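Local atomic coordinates of transcriptional regulator, MerR-family (Cupriavidus metallidurans CH34, PDB entry 5GPE), a protein that binds lead(II) and, as a MerR-family regulator, probably binds DNA to control transcription. Residues M1-E6 / F37-E42; L26-A31 / D41-Q46. One frame throughout, in Å; residues are numbered along the deposited sequence.

Contact 1 (M1-E6 / F37-E42); sequences MMRIGE and FRLYDE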
ATOM      1  N   MET B   1       0.692 -26.386 -27.721  1.00 43.10           N
ATOM      2  CA  MET B   1      -0.396 -25.382 -27.499  1.00 40.08           C
ATOM      3  C   MET B   1      -1.198 -25.788 -26.268  1.00 34.37           C
ATOM      4  O   MET B   1      -1.395 -26.977 -26.017  1.00 32.39           O
ATOM      5  CB  MET B   1      -1.323 -25.274 -28.711  1.00 45.34           C
ATOM      6  CG  MET B   1      -0.624 -24.915 -30.014  1.00 52.44           C
ATOM      7  SD  MET B   1      -0.220 -23.170 -30.151  1.00 54.63           S
ATOM      8  CE  MET B   1      -1.729 -22.597 -30.913  1.00 56.74           C
ATOM      9  N   MET B   2      -1.649 -24.786 -25.521  1.00 31.90           N
ATOM     10  CA  MET B   2      -2.289 -24.967 -24.213  1.00 30.24           C
ATOM     11  C   MET B   2      -3.544 -24.124 -24.090  1.00 24.09           C
ATOM     12  O   MET B   2      -3.586 -22.997 -24.574  1.00 19.66           O
ATOM     13  CB  MET B   2      -1.370 -24.460 -23.096  1.00 34.84           C
ATOM     14  CG  MET B   2      -0.061 -25.181 -22.921  1.00 36.84           C
ATOM     15  SD  MET B   2       0.843 -24.278 -21.651  1.00 38.98           S
ATOM     16  CE  MET B   2       1.745 -23.108 -22.670  1.00 36.94           C
ATOM     17  N   ARG B   3      -4.529 -24.646 -23.366  1.00 23.38           N
ATOM     18  CA  ARG B   3      -5.633 -23.807 -22.900  1.00 22.45           C
ATOM     19  C   ARG B   3      -5.174 -23.050 -21.662  1.00 21.27           C
ATOM     20  O   ARG B   3      -4.165 -23.390 -21.030  1.00 18.66           O
ATOM     21  CB  ARG B   3      -6.886 -24.617 -22.590  1.00 24.37           C
ATOM     22  CG  ARG B   3      -7.562 -25.208 -23.811  1.00 25.07           C
ATOM     23  CD  ARG B   3      -8.283 -24.069 -24.563  1.00 23.79           C
ATOM     24  NE  ARG B   3      -9.643 -23.854 -24.066  1.00 22.43           N
ATOM     25  CZ  ARG B   3     -10.463 -22.862 -24.418  1.00 22.27           C
ATOM     26  NH1 ARG B   3     -10.119 -21.950 -25.315  1.00 20.76           N
ATOM     27  NH2 ARG B   3     -11.665 -22.794 -23.873  1.00 24.00           N
ATOM     28  N   ILE B   4      -5.947 -22.032 -21.311  1.00 22.02           N
ATOM     29  CA  ILE B   4      -5.605 -21.132 -20.208  1.00 22.15           C
ATOM     30  C   ILE B   4      -5.378 -21.870 -18.873  1.00 21.92           C
ATOM     31  O   ILE B   4      -4.468 -21.516 -18.118  1.00 24.45           O
ATOM     32  CB  ILE B   4      -6.650 -19.991 -20.068  1.00 22.57           C
ATOM     33  CG1 ILE B   4      -6.132 -18.903 -19.122  1.00 22.42           C
ATOM     34  CG2 ILE B   4      -8.013 -20.513 -19.595  1.00 24.27           C
ATOM     35  CD1 ILE B   4      -6.842 -17.578 -19.282  1.00 22.82           C
ATOM     36  N   GLY B   5      -6.198 -22.884 -18.590  1.00 21.74           N
ATOM     37  CA  GLY B   5      -6.048 -23.718 -17.384  1.00 23.55           C
ATOM     38  C   GLY B   5      -4.674 -24.377 -17.272  1.00 23.86           C
ATOM     39  O   GLY B   5      -4.055 -24.381 -16.205  1.00 23.75           O
ATOM     40  N   GLU B   6      -4.189 -24.900 -18.386  1.00 23.93           N
ATOM     41  CA  GLU B   6      -2.880 -25.549 -18.417  1.00 23.71           C
ATOM     42  C   GLU B   6      -1.763 -24.511 -18.306  1.00 23.79           C
ATOM     43  O   GLU B   6      -0.751 -24.765 -17.654  1.00 25.99           O
ATOM     44  CB  GLU B   6      -2.700 -26.378 -19.692  1.00 25.47           C
ATOM     45  CG  GLU B   6      -1.433 -27.228 -19.672  1.00 28.00           C
ATOM     46  CD  GLU B   6      -1.140 -27.979 -20.967  1.00 32.60           C
ATOM     47  OE1 GLU B   6      -2.044 -28.122 -21.806  1.00 31.71           O
ATOM     48  OE2 GLU B   6       0.008 -28.451 -21.141  1.00 36.54           O
ATOM     49  N   PHE B  37     -12.027 -19.737 -29.697  1.00 38.13           N
ATOM     50  CA  PHE B  37     -11.226 -20.746 -28.981  1.00 35.16           C
ATOM     51  C   PHE B  37      -9.747 -20.345 -28.784  1.00 34.49           C
ATOM     52  O   PHE B  37      -8.909 -20.598 -29.641  1.00 34.49           O
ATOM     53  CB  PHE B  37     -11.338 -22.100 -29.690  1.00 32.57           C
ATOM     54  CG  PHE B  37     -10.921 -23.271 -28.851  1.00 28.85           C
ATOM     55  CD1 PHE B  37     -11.712 -23.718 -27.788  1.00 29.02           C
ATOM     56  CD2 PHE B  37      -9.754 -23.960 -29.144  1.00 28.54           C
ATOM     57  CE1 PHE B  37     -11.319 -24.829 -27.033  1.00 26.73           C
ATOM     58  CE2 PHE B  37      -9.369 -25.059 -28.396  1.00 23.96           C
ATOM     59  CZ  PHE B  37     -10.151 -25.495 -27.341  1.00 25.94           C
ATOM     60  N   ARG B  38      -9.441 -19.671 -27.689  1.00 32.74           N
ATOM     61  CA  ARG B  38      -8.111 -19.170 -27.427  1.00 28.76           C
ATOM     62  C   ARG B  38      -7.085 -20.215 -26.997  1.00 24.11           C
ATOM     63  O   ARG B  38      -7.343 -20.950 -26.125  1.00 24.71           O
ATOM     64  CB  ARG B  38      -8.167 -18.066 -26.376  1.00 30.13           C
ATOM     65  CG  ARG B  38      -8.993 -16.862 -26.753  1.00 36.45           C
ATOM     66  CD  ARG B  38      -9.219 -15.902 -25.601  1.00 43.22           C
ATOM     67  NE  ARG B  38      -9.452 -14.559 -26.114  1.00 53.52           N
ATOM     68  CZ  ARG B  38      -8.664 -13.504 -25.926  1.00 58.49           C
ATOM     69  NH1 ARG B  38      -7.576 -13.584 -25.173  1.00 59.82           N
ATOM     70  NH2 ARG B  38      -9.022 -12.326 -26.442  1.00 64.59           N
ATOM     71  N   LEU B  39      -5.927 -20.234 -27.632  1.00 21.89           N
ATOM     72  CA  LEU B  39      -4.810 -21.120 -27.283  1.00 23.32           C
ATOM     73  C   LEU B  39      -3.537 -20.339 -27.024  1.00 23.75           C
ATOM     74  O   LEU B  39      -3.299 -19.295 -27.627  1.00 25.39           O
ATOM     75  CB  LEU B  39      -4.551 -22.169 -28.379  1.00 25.04           C
ATOM     76  CG  LEU B  39      -5.611 -23.239 -28.586  1.00 26.01           C
ATOM     77  CD1 LEU B  39      -5.258 -24.104 -29.784  1.00 28.35           C
ATOM     78  CD2 LEU B  39      -5.773 -24.122 -27.360  1.00 26.46           C
ATOM     79  N   TYR B  40      -2.725 -20.865 -26.111  1.00 24.26           N
ATOM     80  CA  TYR B  40      -1.482 -20.228 -25.672  1.00 26.03           C
ATOM     81  C   TYR B  40      -0.316 -21.189 -25.868  1.00 28.63           C
ATOM     82  O   TYR B  40      -0.506 -22.387 -26.023  1.00 28.25           O
ATOM     83  CB  TYR B  40      -1.588 -19.815 -24.198  1.00 25.51           C
ATOM     84  CG  TYR B  40      -2.792 -18.938 -23.890  1.00 25.06           C
ATOM     85  CD1 TYR B  40      -4.032 -19.500 -23.584  1.00 25.68           C
ATOM     86  CD2 TYR B  40      -2.689 -17.551 -23.896  1.00 25.86           C
ATOM     87  CE1 TYR B  40      -5.134 -18.709 -23.297  1.00 27.17           C
ATOM     88  CE2 TYR B  40      -3.784 -16.740 -23.612  1.00 26.33           C
ATOM     89  CZ  TYR B  40      -5.002 -17.326 -23.310  1.00 28.60           C
ATOM     90  OH  TYR B  40      -6.088 -16.542 -23.021  1.00 30.08           O
ATOM     91  N   ASP B  41       0.894 -20.654 -25.834  1.00 31.07           N
ATOM     92  CA  ASP B  41       2.119 -21.438 -26.024  1.00 32.96           C
ATOM     93  C   ASP B  41       3.255 -20.958 -25.100  1.00 31.79           C
ATOM     94  O   ASP B  41       3.022 -20.162 -24.169  1.00 28.52           O
ATOM     95  CB  ASP B  41       2.514 -21.438 -27.519  1.00 39.30           C
ATOM     96  CG  ASP B  41       2.963 -20.073 -28.030  1.00 44.42           C
ATOM     97  OD1 ASP B  41       3.307 -19.176 -27.232  1.00 51.47           O
ATOM     98  OD2 ASP B  41       2.974 -19.895 -29.265  1.00 56.41           O
ATOM     99  N   GLU B  42       4.469 -21.433 -25.376  1.00 31.29           N
ATOM    100  CA  GLU B  42       5.661 -21.176 -24.552  1.00 31.76           C
ATOM    101  C   GLU B  42       5.958 -19.687 -24.318  1.00 29.57           C
ATOM    102  O   GLU B  42       6.433 -19.308 -23.241  1.00 26.97           O
ATOM    103  CB  GLU B  42       6.893 -21.865 -25.180  1.00 33.47           C
ATOM    104  CG  GLU B  42       8.177 -21.832 -24.338  1.00 37.38           C
ATOM    105  CD  GLU B  42       8.092 -22.615 -23.026  1.00 39.14           C
ATOM    106  OE1 GLU B  42       7.203 -23.489 -22.876  1.00 40.83           O
ATOM    107  OE2 GLU B  42       8.928 -22.351 -22.132  1.00 43.94           O
TER
HETATM  108  O   HOH W   1      -7.810 -20.976 -23.118  1.00 23.25           O

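Contact 2 (L26-A31 / D41-Q46); sequences LLPEPA and DEVHLQ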
ATOM      1  N   LEU B  26      -0.797  -6.896 -20.584  1.00 25.49           N
ATOM      2  CA  LEU B  26       0.526  -7.455 -20.281  1.00 24.84           C
ATOM      3  C   LEU B  26       0.857  -8.731 -21.035  1.00 24.36           C
ATOM      4  O   LEU B  26       1.990  -9.199 -20.978  1.00 23.14           O
ATOM      5  CB  LEU B  26       0.669  -7.710 -18.790  1.00 25.03           C
ATOM      6  CG  LEU B  26       0.392  -6.507 -17.875  1.00 26.79           C
ATOM      7  CD1 LEU B  26       0.670  -6.897 -16.433  1.00 29.49           C
ATOM      8  CD2 LEU B  26       1.210  -5.284 -18.248  1.00 26.08           C
ATOM      9  N   LEU B  27      -0.084  -9.309 -21.744  1.00 26.49           N
ATOM     10  CA  LEU B  27       0.177 -10.539 -22.482  1.00 28.78           C
ATOM     11  C   LEU B  27      -0.037 -10.402 -23.978  1.00 31.45           C
ATOM     12  O   LEU B  27      -0.962  -9.804 -24.381  1.00 32.23           O
ATOM     13  CB  LEU B  27      -0.702 -11.667 -21.984  1.00 31.10           C
ATOM     14  CG  LEU B  27      -0.497 -12.225 -20.588  1.00 34.29           C
ATOM     15  CD1 LEU B  27      -1.283 -13.482 -20.378  1.00 35.97           C
ATOM     16  CD2 LEU B  27       0.954 -12.503 -20.360  1.00 36.73           C
ATOM     17  N   PRO B  28       0.818 -10.985 -24.797  1.00 37.44           N
ATOM     18  CA  PRO B  28       0.587 -10.920 -26.241  1.00 42.18           C
ATOM     19  C   PRO B  28      -0.659 -11.712 -26.619  1.00 47.00           C
ATOM     20  O   PRO B  28      -1.170 -12.508 -25.809  1.00 46.54           O
ATOM     21  CB  PRO B  28       1.846 -11.559 -26.836  1.00 45.41           C
ATOM     22  CG  PRO B  28       2.373 -12.457 -25.775  1.00 42.84           C
ATOM     23  CD  PRO B  28       1.810 -12.016 -24.450  1.00 38.59           C
ATOM     24  N   GLU B  29      -1.143 -11.481 -27.832  1.00 50.09           N
ATOM     25  CA  GLU B  29      -2.354 -12.142 -28.324  1.00 51.45           C
ATOM     26  C   GLU B  29      -2.206 -13.666 -28.256  1.00 51.00           C
ATOM     27  O   GLU B  29      -1.081 -14.178 -28.355  1.00 42.04           O
ATOM     28  CB  GLU B  29      -2.667 -11.713 -29.760  1.00 55.19           C
ATOM     29  CG  GLU B  29      -3.070 -10.251 -29.895  1.00 61.58           C
ATOM     30  CD  GLU B  29      -4.397  -9.952 -29.220  1.00 69.66           C
ATOM     31  OE1 GLU B  29      -5.410 -10.604 -29.566  1.00 83.06           O
ATOM     32  OE2 GLU B  29      -4.428  -9.077 -28.333  1.00 73.19           O
ATOM     33  N   PRO B  30      -3.327 -14.397 -28.060  1.00 48.92           N
ATOM     34  CA  PRO B  30      -3.252 -15.869 -28.039  1.00 48.42           C
ATOM     35  C   PRO B  30      -2.671 -16.457 -29.335  1.00 47.74           C
ATOM     36  O   PRO B  30      -2.853 -15.886 -30.408  1.00 43.52           O
ATOM     37  CB  PRO B  30      -4.708 -16.310 -27.850  1.00 48.92           C
ATOM     38  CG  PRO B  30      -5.468 -15.104 -27.446  1.00 48.92           C
ATOM     39  CD  PRO B  30      -4.697 -13.897 -27.845  1.00 47.91           C
ATOM     40  N   ALA B  31      -1.976 -17.586 -29.214  1.00 49.51           N
ATOM     41  CA  ALA B  31      -1.323 -18.250 -30.353  1.00 55.77           C
ATOM     42  C   ALA B  31      -2.310 -18.629 -31.471  1.00 58.15           C
ATOM     43  O   ALA B  31      -1.982 -18.536 -32.652  1.00 58.41           O
ATOM     44  CB  ALA B  31      -0.559 -19.480 -29.875  1.00 59.65           C
ATOM     45  N   ASP B  41       0.894 -20.654 -25.834  1.00 31.07           N
ATOM     46  CA  ASP B  41       2.119 -21.438 -26.024  1.00 32.96           C
ATOM     47  C   ASP B  41       3.255 -20.958 -25.100  1.00 31.79           C
ATOM     48  O   ASP B  41       3.022 -20.162 -24.169  1.00 28.52           O
ATOM     49  CB  ASP B  41       2.514 -21.438 -27.519  1.00 39.30           C
ATOM     50  CG  ASP B  41       2.963 -20.073 -28.030  1.00 44.42           C
ATOM     51  OD1 ASP B  41       3.307 -19.176 -27.232  1.00 51.47           O
ATOM     52  OD2 ASP B  41       2.974 -19.895 -29.265  1.00 56.41           O
ATOM     53  N   GLU B  42       4.469 -21.433 -25.376  1.00 31.29           N
ATOM     54  CA  GLU B  42       5.661 -21.176 -24.552  1.00 31.76           C
ATOM     55  C   GLU B  42       5.958 -19.687 -24.318  1.00 29.57           C
ATOM     56  O   GLU B  42       6.433 -19.308 -23.241  1.00 26.97           O
ATOM     57  CB  GLU B  42       6.893 -21.865 -25.180  1.00 33.47           C
ATOM     58  CG  GLU B  42       8.177 -21.832 -24.338  1.00 37.38           C
ATOM     59  CD  GLU B  42       8.092 -22.615 -23.026  1.00 39.14           C
ATOM     60  OE1 GLU B  42       7.203 -23.489 -22.876  1.00 40.83           O
ATOM     61  OE2 GLU B  42       8.928 -22.351 -22.132  1.00 43.94           O
ATOM     62  N   VAL B  43       5.681 -18.859 -25.320  1.00 28.71           N
ATOM     63  CA  VAL B  43       5.904 -17.405 -25.229  1.00 29.76           C
ATOM     64  C   VAL B  43       5.078 -16.796 -24.082  1.00 27.75           C
ATOM     65  O   VAL B  43       5.569 -15.943 -23.342  1.00 27.11           O
ATOM     66  CB  VAL B  43       5.586 -16.685 -26.564  1.00 33.21           C
ATOM     67  CG1 VAL B  43       5.729 -15.173 -26.427  1.00 35.07           C
ATOM     68  CG2 VAL B  43       6.509 -17.179 -27.678  1.00 35.01           C
ATOM     69  N   HIS B  44       3.826 -17.236 -23.958  1.00 27.46           N
ATOM     70  CA  HIS B  44       2.918 -16.752 -22.913  1.00 26.02           C
ATOM     71  C   HIS B  44       3.354 -17.201 -21.531  1.00 24.90           C
ATOM     72  O   HIS B  44       3.302 -16.416 -20.583  1.00 25.36           O
ATOM     73  CB  HIS B  44       1.481 -17.206 -23.160  1.00 27.59           C
ATOM     74  CG  HIS B  44       0.907 -16.699 -24.447  1.00 28.85           C
ATOM     75  ND1 HIS B  44       1.093 -17.346 -25.649  1.00 27.63           N
ATOM     76  CD2 HIS B  44       0.170 -15.597 -24.725  1.00 28.30           C
ATOM     77  CE1 HIS B  44       0.493 -16.672 -26.611  1.00 27.71           C
ATOM     78  NE2 HIS B  44      -0.075 -15.607 -26.076  1.00 29.21           N
ATOM     79  N   LEU B  45       3.815 -18.444 -21.431  1.00 23.40           N
ATOM     80  CA  LEU B  45       4.369 -18.968 -20.184  1.00 25.08           C
ATOM     81  C   LEU B  45       5.575 -18.143 -19.722  1.00 23.22           C
ATOM     82  O   LEU B  45       5.627 -17.713 -18.571  1.00 22.05           O
ATOM     83  CB  LEU B  45       4.756 -20.450 -20.319  1.00 28.24           C
ATOM     84  CG  LEU B  45       5.405 -21.124 -19.094  1.00 29.40           C
ATOM     85  CD1 LEU B  45       4.541 -20.994 -17.841  1.00 27.43           C
ATOM     86  CD2 LEU B  45       5.700 -22.594 -19.382  1.00 30.64           C
ATOM     87  N   GLN B  46       6.529 -17.908 -20.621  1.00 22.26           N
ATOM     88  CA  GLN B  46       7.722 -17.129 -20.282  1.00 24.28           C
ATOM     89  C   GLN B  46       7.376 -15.686 -19.897  1.00 22.71           C
ATOM     90  O   GLN B  46       8.018 -15.087 -19.036  1.00 20.81           O
ATOM     91  CB  GLN B  46       8.746 -17.146 -21.424  1.00 27.51           C
ATOM     92  CG  GLN B  46       9.423 -18.501 -21.631  1.00 30.02           C
ATOM     93  CD  GLN B  46       9.969 -19.093 -20.333  1.00 32.87           C
ATOM     94  OE1 GLN B  46      10.614 -18.393 -19.540  1.00 35.25           O
ATOM     95  NE2 GLN B  46       9.675 -20.370 -20.089  1.00 34.40           N
TER

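Contact 1 (M1-E6 / F37-E42)
Met1 meets Leu39 with CE and Asp41 CB with SD. Its CE sits 3.8 Å from Leu39 CB, the two side chains crossing at about a right angle. Met2 pairs with Tyr40 as a single antiparallel bridge of the hydrogen-bonded kind. Met2 N donates to Tyr40 O at 2.7 Å, and Tyr40 N returns to Met2 O at 2.8 Å. The Met2 side chain ends with CE 3.5 Å from Asp41 O. Arg3 is the N-cap residue of helix 4-11. Its CB heads away from 37-42, but the chain folds back. Bends at chi2 (-74°) and chi3 (-88°) turn CD and NE back toward 37-42. The guanidinium then lies flat on the Phe37 ring, with Phe37 CE1 over its centre. The two planes are 10° apart and their centres 4.0 Å apart, a cation-pi stack. NH1 also donates to Arg38 O at 3.1 Å, from a position tilted out of the carbonyl plane. Ile4 lies alongside Tyr40 and points the same way, with Ile4 CB 3.8 Å from Tyr40 CE1. A water accepts from Ile4 N and donates to Arg38 O, so this carbonyl takes two bonds. The Tyr40 hydroxyl bonds to Glu22 in helix 15-23. The contact thus ties the N-terminus to the second arm of the wing by two backbone bonds. Beyond them the Arg3 guanidinium is held by two interactions, its flat stack and its bond to the Arg38 carbonyl.

Contact 2 (L26-A31 / D41-Q46)
Ala31 and Asp41 are the closest backbone pair, with CA atoms 6.4 Å apart. Residues 26-31 form no regular strand; from Leu27 to Pro30 the chain is extended and passes the start of helix 42-56. This is the capped helix start that follows the wing of the MerR winged helix-turn-helix domain. Asp41 and His44 form a capping box. Asp41 CG stands between the backbone N and carbonyl carbon (chi1 68°), and OD1 accepts from Val43 N at 3.1 Å. A weak bond from Asp41 N to His44 ND1 closes the box from the other side. ND1 also lies 3.3 Å from OD1, on the opposite face of the carboxylate plane from Val43 N. The two roles of ND1 exclude each other, and its bond to OD1 needs a proton on ND1. Across the contact, the His44 ring turns its edge to two successive carbonyls. NE2 donates to Glu29 O at 2.9 Å, nearly in the ring plane but well above the Glu29 carbonyl plane. Its bond to Pro28 O is weak. The Pro28 ring lies beside the imidazole and runs the other way, with Pro28 CD 3.9 Å from His44 CD2. Ala31 CB is directed toward 41-46 and lies 3.6 Å from Asp41 OD2.

How the contacts relate
Contact 1 and contact 2 share Asp41 and Glu42, where the second arm of the wing runs into helix 42-56. Their centres are 9 Å apart. They also touch directly. Met1 CE packs on Ala31 CB at 3.5 Å, and Arg38 NH1 comes to 3.5 Å from Pro30 CG. The rings of Tyr40 and His44 meet edge-to-face, joining the bridge residue of contact 1 to the histidine of the capping box in contact 2. Together they bring the N-terminus, both arms of the wing and the start of helix 42-56 into one unit within the probable DNA-binding region. The lead-site residues Cys113 and Cys122 belong to neither contact and follow the long helix 79-111.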